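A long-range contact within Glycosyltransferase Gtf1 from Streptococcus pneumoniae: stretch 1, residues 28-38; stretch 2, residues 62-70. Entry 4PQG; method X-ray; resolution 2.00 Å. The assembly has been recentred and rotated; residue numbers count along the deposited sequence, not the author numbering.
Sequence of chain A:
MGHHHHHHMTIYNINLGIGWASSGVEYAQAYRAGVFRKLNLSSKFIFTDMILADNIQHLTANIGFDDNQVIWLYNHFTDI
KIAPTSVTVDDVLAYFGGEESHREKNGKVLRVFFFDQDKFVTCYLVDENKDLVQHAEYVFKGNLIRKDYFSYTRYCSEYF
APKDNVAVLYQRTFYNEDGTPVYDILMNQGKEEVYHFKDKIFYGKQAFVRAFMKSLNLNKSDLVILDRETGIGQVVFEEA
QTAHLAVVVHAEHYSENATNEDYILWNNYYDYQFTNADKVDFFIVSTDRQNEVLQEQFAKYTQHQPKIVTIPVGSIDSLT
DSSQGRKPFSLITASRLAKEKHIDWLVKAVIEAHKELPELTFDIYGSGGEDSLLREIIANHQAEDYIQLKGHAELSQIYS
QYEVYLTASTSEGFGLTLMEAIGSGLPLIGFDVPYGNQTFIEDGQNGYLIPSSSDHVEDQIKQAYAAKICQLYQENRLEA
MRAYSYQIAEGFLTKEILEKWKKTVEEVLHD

Stretch 1 28-38: AQAYRAGVFRK
Stretch 2, residues 62-70: NIGFDDNQV

What backbone framework brings the two stretches together? Residues 28-38 are one unbroken stretch of helix that begins earlier in the chain, with phi/psi near -60/-42 and i-to-i+4 bonds such as A33 N to Q29 O at 2.9 Å and R37 N to A33 O at 3.0 Å. Residues 62-70 take a more varied path. A helix ends in a Schellman motif, and G64, at phi/psi 103/8, is the first residue to leave helical angles; a CB there would be jammed against the carbonyl O of I63, so the conformation itself calls for glycine. F65 and D66 are extended (-69/144 and -76/145), a 3-10 segment follows at 67-69, with Q69 N bonded to D66 O at 2.8 Å, and V70 enters a strand. The register is set by A30 and F65, whose CA atoms lie 6.2 Å apart.

How does F65 reach the helix when its CA-to-CB bond points away from it? Its chi1 of -69° (m) and chi2 of -70° bring the end of the ring back against Q29 and A30, and against A33 one turn further along the helix. A33 CB lies 3.6 Å from F65 CD1, Q29 CB is 3.7 Å from F65 CZ, and A30 N is also 3.7 Å from F65 CZ. The CA-to-CB bonds of A30 and A33 both point toward the second stretch, and these small side chains let its backbone and ring come close: A30 CB sits 3.5 Å from I63 O. I63, t at both chi angles, starts sideways, but its end comes nearer, placing CG1 4.1 Å from A30 CB.

What fixes the orientation of the Q69 amide? The CA-to-CB bond of Q69 points toward the helix, chi1 of -79° (m) and chi2 of 175° (t) carry the amide to it, and chi3 of -51° turns the amide so that its two ends serve different partners. Q69 NE2 donates to A33 O at 3.2 Å, an oxygen that also accepts the helical bond from R37 N. Q69 OE1 accepts from R37 NH1 at 2.9 Å and, within its own stretch, from D66 N at 3.1 Å. One amide thus ties the helix to the turn while bracing the turn itself.

What does the arginine side chain accomplish at the end of the contact? The CA-to-CB bond of R37 points toward the second stretch, and chi1 -73° (m), chi2 -165° (t), chi3 -58° (m) and chi4 -94° set a bent course that carries the guanidinium to the turn. Q69 OE1 meets it at the edge, near its plane, as suits an in-plane N-H donor. D66, with chi1 -65° (m) and chi2 -40°, supplies the opposite charge in a salt bridge, R37 NE to D66 OD2 at 3.6 Å, although the position of that oxygen is less certain. A water extends the link: it accepts from R37 NH2 at 2.8 Å and donates to A30 O at 3.0 Å and G64 O at 3.1 Å, bridging the helix and the glycine turn.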

ATOM      1  N   ALA A  28      -1.746   6.300  -0.808  1.00 18.16           N
ATOM      2  CA  ALA A  28      -2.126   7.298  -1.811  1.00 19.15           C
ATOM      3  C   ALA A  28      -3.551   7.067  -2.317  1.00 19.66           C
ATOM      4  O   ALA A  28      -4.307   8.025  -2.549  1.00 21.30           O
ATOM      5  CB  ALA A  28      -1.160   7.288  -2.987  1.00 17.87           C
ATOM      6  N   GLN A  29      -3.902   5.803  -2.526  1.00 18.76           N
ATOM      7  CA  GLN A  29      -5.256   5.456  -2.944  1.00 18.52           C
ATOM      8  C   GLN A  29      -6.254   5.830  -1.853  1.00 18.10           C
ATOM      9  O   GLN A  29      -7.349   6.319  -2.143  1.00 19.02           O
ATOM     10  CB  GLN A  29      -5.377   3.965  -3.242  1.00 18.03           C
ATOM     11  CG  GLN A  29      -4.752   3.488  -4.540  1.00 18.54           C
ATOM     12  CD  GLN A  29      -5.343   2.152  -4.979  1.00 19.53           C
ATOM     13  OE1 GLN A  29      -5.444   1.216  -4.183  1.00 20.14           O
ATOM     14  NE2 GLN A  29      -5.779   2.078  -6.232  1.00 20.25           N
ATOM     15  N   ALA A  30      -5.881   5.587  -0.601  1.00 18.37           N
ATOM     16  CA  ALA A  30      -6.721   5.948   0.520  1.00 18.43           C
ATOM     17  C   ALA A  30      -6.863   7.470   0.614  1.00 19.82           C
ATOM     18  O   ALA A  30      -7.967   7.969   0.847  1.00 19.69           O
ATOM     19  CB  ALA A  30      -6.193   5.365   1.818  1.00 18.32           C
ATOM     20  N   TYR A  31      -5.769   8.211   0.418  1.00 20.23           N
ATOM     21  CA  TYR A  31      -5.890   9.671   0.344  1.00 21.58           C
ATOM     22  C   TYR A  31      -6.892  10.078  -0.748  1.00 22.82           C
ATOM     23  O   TYR A  31      -7.801  10.866  -0.488  1.00 25.62           O
ATOM     24  CB  TYR A  31      -4.541  10.345   0.104  1.00 21.54           C
ATOM     25  CG  TYR A  31      -3.735  10.601   1.366  1.00 22.01           C
ATOM     26  CD1 TYR A  31      -4.042  11.676   2.215  1.00 22.48           C
ATOM     27  CD2 TYR A  31      -2.651   9.788   1.698  1.00 21.96           C
ATOM     28  CE1 TYR A  31      -3.284  11.930   3.358  1.00 22.99           C
ATOM     29  CE2 TYR A  31      -1.900  10.014   2.847  1.00 22.06           C
ATOM     30  CZ  TYR A  31      -2.220  11.088   3.677  1.00 23.00           C
ATOM     31  OH  TYR A  31      -1.462  11.320   4.813  1.00 21.41           O
ATOM     32  N   ARG A  32      -6.725   9.529  -1.953  1.00 22.65           N
ATOM     33  CA  ARG A  32      -7.593   9.824  -3.105  1.00 23.40           C
ATOM     34  C   ARG A  32      -9.068   9.527  -2.810  1.00 25.26           C
ATOM     35  O   ARG A  32      -9.958  10.305  -3.192  1.00 25.53           O
ATOM     36  CB  ARG A  32      -7.140   9.040  -4.335  1.00 23.45           C
ATOM     37  CG  ARG A  32      -7.656   9.580  -5.668  1.00 23.86           C
ATOM     38  CD  ARG A  32      -7.270   8.678  -6.826  1.00 24.04           C
ATOM     39  NE  ARG A  32      -5.822   8.460  -6.861  1.00 23.57           N
ATOM     40  CZ  ARG A  32      -5.243   7.313  -7.201  1.00 23.06           C
ATOM     41  NH1 ARG A  32      -3.925   7.213  -7.175  1.00 22.06           N
ATOM     42  NH2 ARG A  32      -5.976   6.258  -7.541  1.00 22.67           N
ATOM     43  N   ALA A  33      -9.317   8.415  -2.122  1.00 24.97           N
ATOM     44  CA  ALA A  33     -10.665   8.057  -1.700  1.00 25.78           C
ATOM     45  C   ALA A  33     -11.272   9.110  -0.787  1.00 26.63           C
ATOM     46  O   ALA A  33     -12.470   9.396  -0.884  1.00 26.86           O
ATOM     47  CB  ALA A  33     -10.665   6.699  -1.008  1.00 26.78           C
ATOM     48  N   GLY A  34     -10.453   9.665   0.113  1.00 27.35           N
ATOM     49  CA  GLY A  34     -10.876  10.763   0.988  1.00 27.16           C
ATOM     50  C   GLY A  34     -11.276  11.995   0.205  1.00 28.14           C
ATOM     51  O   GLY A  34     -12.228  12.689   0.568  1.00 29.49           O
ATOM     52  N   VAL A  35     -10.546  12.266  -0.871  1.00 28.53           N
ATOM     53  CA  VAL A  35     -10.840  13.390  -1.760  1.00 29.52           C
ATOM     54  C   VAL A  35     -12.148  13.165  -2.524  1.00 31.27           C
ATOM     55  O   VAL A  35     -12.988  14.068  -2.616  1.00 31.09           O
ATOM     56  CB  VAL A  35      -9.713  13.634  -2.784  1.00 29.01           C
ATOM     57  CG1 VAL A  35     -10.185  14.582  -3.880  1.00 28.19           C
ATOM     58  CG2 VAL A  35      -8.462  14.179  -2.102  1.00 29.29           C
ATOM     59  N   PHE A  36     -12.315  11.968  -3.080  1.00 30.74           N
ATOM     60  CA  PHE A  36     -13.520  11.650  -3.834  1.00 30.54           C
ATOM     61  C   PHE A  36     -14.776  11.700  -2.968  1.00 32.03           C
ATOM     62  O   PHE A  36     -15.820  12.154  -3.437  1.00 34.50           O
ATOM     63  CB  PHE A  36     -13.381  10.321  -4.569  1.00 28.05           C
ATOM     64  CG  PHE A  36     -12.338  10.337  -5.657  1.00 27.76           C
ATOM     65  CD1 PHE A  36     -11.971  11.527  -6.280  1.00 26.40           C
ATOM     66  CD2 PHE A  36     -11.744   9.154  -6.079  1.00 25.97           C
ATOM     67  CE1 PHE A  36     -11.030  11.543  -7.288  1.00 27.39           C
ATOM     68  CE2 PHE A  36     -10.807   9.159  -7.101  1.00 26.23           C
ATOM     69  CZ  PHE A  36     -10.444  10.354  -7.709  1.00 27.22           C
ATOM     70  N   ARG A  37     -14.667  11.258  -1.716  1.00 31.67           N
ATOM     71  CA  ARG A  37     -15.769  11.355  -0.767  1.00 36.11           C
ATOM     72  C   ARG A  37     -16.162  12.812  -0.529  1.00 38.24           C
ATOM     73  O   ARG A  37     -17.352  13.159  -0.555  1.00 40.32           O
ATOM     74  CB  ARG A  37     -15.426  10.682   0.566  1.00 35.29           C
ATOM     75  CG  ARG A  37     -15.411   9.166   0.506  1.00 37.59           C
ATOM     76  CD  ARG A  37     -15.440   8.529   1.888  1.00 37.39           C
ATOM     77  NE  ARG A  37     -14.322   8.939   2.735  1.00 37.92           N
ATOM     78  CZ  ARG A  37     -13.166   8.286   2.863  1.00 36.39           C
ATOM     79  NH1 ARG A  37     -12.929   7.157   2.202  1.00 34.45           N
ATOM     80  NH2 ARG A  37     -12.236   8.782   3.667  1.00 35.08           N
ATOM     81  N   LYS A  38     -15.158  13.657  -0.314  1.00 37.45           N
ATOM     82  CA  LYS A  38     -15.383  15.074  -0.058  1.00 37.65           C
ATOM     83  C   LYS A  38     -16.031  15.743  -1.247  1.00 38.88           C
ATOM     84  O   LYS A  38     -16.918  16.576  -1.075  1.00 41.39           O
ATOM     85  CB  LYS A  38     -14.069  15.781   0.265  1.00 36.85           C
ATOM     86  CG  LYS A  38     -13.669  15.727   1.725  1.00 36.44           C
ATOM     87  CD  LYS A  38     -12.240  16.236   1.891  1.00 36.04           C
ATOM     88  CE  LYS A  38     -11.898  16.535   3.339  1.00 37.07           C
ATOM     89  NZ  LYS A  38     -12.018  15.332   4.196  1.00 36.64           N
ATOM     90  N   ASN A  62      -9.265  -0.814   7.505  1.00 21.77           N
ATOM     91  CA  ASN A  62      -8.073  -0.426   8.251  1.00 22.74           C
ATOM     92  C   ASN A  62      -7.402   0.839   7.705  1.00 23.46           C
ATOM     93  O   ASN A  62      -6.964   1.691   8.471  1.00 24.55           O
ATOM     94  CB  ASN A  62      -7.061  -1.583   8.296  1.00 22.03           C
ATOM     95  CG  ASN A  62      -5.828  -1.253   9.129  1.00 23.56           C
ATOM     96  OD1 ASN A  62      -5.931  -0.953  10.328  1.00 24.09           O
ATOM     97  ND2 ASN A  62      -4.657  -1.337   8.513  1.00 21.52           N
ATOM     98  N   ILE A  63      -7.339   0.952   6.384  1.00 23.37           N
ATOM     99  CA  ILE A  63      -6.643   2.035   5.710  1.00 24.40           C
ATOM    100  C   ILE A  63      -7.609   3.203   5.458  1.00 24.82           C
ATOM    101  O   ILE A  63      -7.211   4.290   5.039  1.00 24.73           O
ATOM    102  CB  ILE A  63      -5.985   1.496   4.407  1.00 25.07           C
ATOM    103  CG1 ILE A  63      -4.747   2.285   4.020  1.00 24.92           C
ATOM    104  CG2 ILE A  63      -6.962   1.437   3.251  1.00 25.32           C
ATOM    105  CD1 ILE A  63      -4.062   1.672   2.812  1.00 24.38           C
ATOM    106  N   GLY A  64      -8.889   2.961   5.732  1.00 25.58           N
ATOM    107  CA  GLY A  64      -9.875   4.006   5.708  1.00 25.40           C
ATOM    108  C   GLY A  64     -10.804   4.078   4.511  1.00 25.70           C
ATOM    109  O   GLY A  64     -11.558   5.043   4.410  1.00 26.54           O
ATOM    110  N   PHE A  65     -10.783   3.093   3.607  1.00 24.33           N
ATOM    111  CA  PHE A  65     -11.795   3.059   2.528  1.00 23.12           C
ATOM    112  C   PHE A  65     -13.173   2.749   3.146  1.00 23.49           C
ATOM    113  O   PHE A  65     -13.263   1.986   4.108  1.00 23.53           O
ATOM    114  CB  PHE A  65     -11.490   1.965   1.494  1.00 22.22           C
ATOM    115  CG  PHE A  65     -10.283   2.218   0.647  1.00 21.77           C
ATOM    116  CD1 PHE A  65     -10.271   3.227  -0.324  1.00 21.03           C
ATOM    117  CD2 PHE A  65      -9.168   1.412   0.777  1.00 21.64           C
ATOM    118  CE1 PHE A  65      -9.151   3.434  -1.117  1.00 21.33           C
ATOM    119  CE2 PHE A  65      -8.039   1.618  -0.012  1.00 21.96           C
ATOM    120  CZ  PHE A  65      -8.031   2.622  -0.963  1.00 21.73           C
ATOM    121  N   ASP A  66     -14.240   3.349   2.613  1.00 24.84           N
ATOM    122  CA  ASP A  66     -15.603   2.909   2.948  1.00 25.65           C
ATOM    123  C   ASP A  66     -15.870   1.625   2.189  1.00 24.45           C
ATOM    124  O   ASP A  66     -15.411   1.493   1.055  1.00 24.62           O
ATOM    125  CB  ASP A  66     -16.643   3.928   2.487  1.00 27.51           C
ATOM    126  CG  ASP A  66     -16.530   5.250   3.202  1.00 29.66           C
ATOM    127  OD1 ASP A  66     -16.288   5.279   4.423  1.00 29.90           O
ATOM    128  OD2 ASP A  66     -16.714   6.268   2.527  1.00 31.89           O
ATOM    129  N   ASP A  67     -16.625   0.703   2.796  1.00 25.03           N
ATOM    130  CA  ASP A  67     -16.969  -0.574   2.156  1.00 25.68           C
ATOM    131  C   ASP A  67     -17.553  -0.387   0.752  1.00 25.61           C
ATOM    132  O   ASP A  67     -17.243  -1.150  -0.157  1.00 25.00           O
ATOM    133  CB  ASP A  67     -17.953  -1.383   3.012  1.00 25.89           C
ATOM    134  CG  ASP A  67     -17.346  -1.865   4.316  1.00 27.01           C
ATOM    135  OD1 ASP A  67     -16.132  -1.634   4.579  1.00 25.86           O
ATOM    136  OD2 ASP A  67     -18.100  -2.490   5.087  1.00 27.90           O
ATOM    137  N   ASN A  68     -18.381   0.637   0.563  1.00 25.53           N
ATOM    138  CA  ASN A  68     -18.988   0.835  -0.753  1.00 26.57           C
ATOM    139  C   ASN A  68     -18.043   1.474  -1.773  1.00 26.57           C
ATOM    140  O   ASN A  68     -18.418   1.679  -2.911  1.00 28.07           O
ATOM    141  CB  ASN A  68     -20.318   1.593  -0.650  1.00 29.11           C
ATOM    142  CG  ASN A  68     -20.143   3.020  -0.165  1.00 30.98           C
ATOM    143  OD1 ASN A  68     -19.100   3.657  -0.382  1.00 30.06           O
ATOM    144  ND2 ASN A  68     -21.173   3.537   0.493  1.00 33.20           N
ATOM    145  N   GLN A  69     -16.818   1.787  -1.361  1.00 26.32           N
ATOM    146  CA  GLN A  69     -15.773   2.192  -2.309  1.00 25.15           C
ATOM    147  C   GLN A  69     -14.897   1.007  -2.774  1.00 24.92           C
ATOM    148  O   GLN A  69     -13.977   1.196  -3.570  1.00 25.64           O
ATOM    149  CB  GLN A  69     -14.879   3.246  -1.656  1.00 25.91           C
ATOM    150  CG  GLN A  69     -15.448   4.650  -1.628  1.00 26.76           C
ATOM    151  CD  GLN A  69     -14.552   5.608  -0.865  1.00 27.47           C
ATOM    152  OE1 GLN A  69     -14.148   5.333   0.269  1.00 28.14           O
ATOM    153  NE2 GLN A  69     -14.241   6.743  -1.483  1.00 27.90           N
ATOM    154  N   VAL A  70     -15.166  -0.203  -2.282  1.00 22.47           N
ATOM    155  CA  VAL A  70     -14.240  -1.320  -2.499  1.00 21.03           C
ATOM    156  C   VAL A  70     -14.776  -2.357  -3.482  1.00 21.40           C
ATOM    157  O   VAL A  70     -15.889  -2.852  -3.308  1.00 21.50           O
ATOM    158  CB  VAL A  70     -13.861  -2.001  -1.166  1.00 20.62           C
ATOM    159  CG1 VAL A  70     -13.016  -3.254  -1.403  1.00 19.21           C
ATOM    160  CG2 VAL A  70     -13.122  -1.008  -0.280  1.00 20.07           C
TER
HETATM  161  O   HOH W   1     -10.128   7.158   2.709  1.00 31.66           O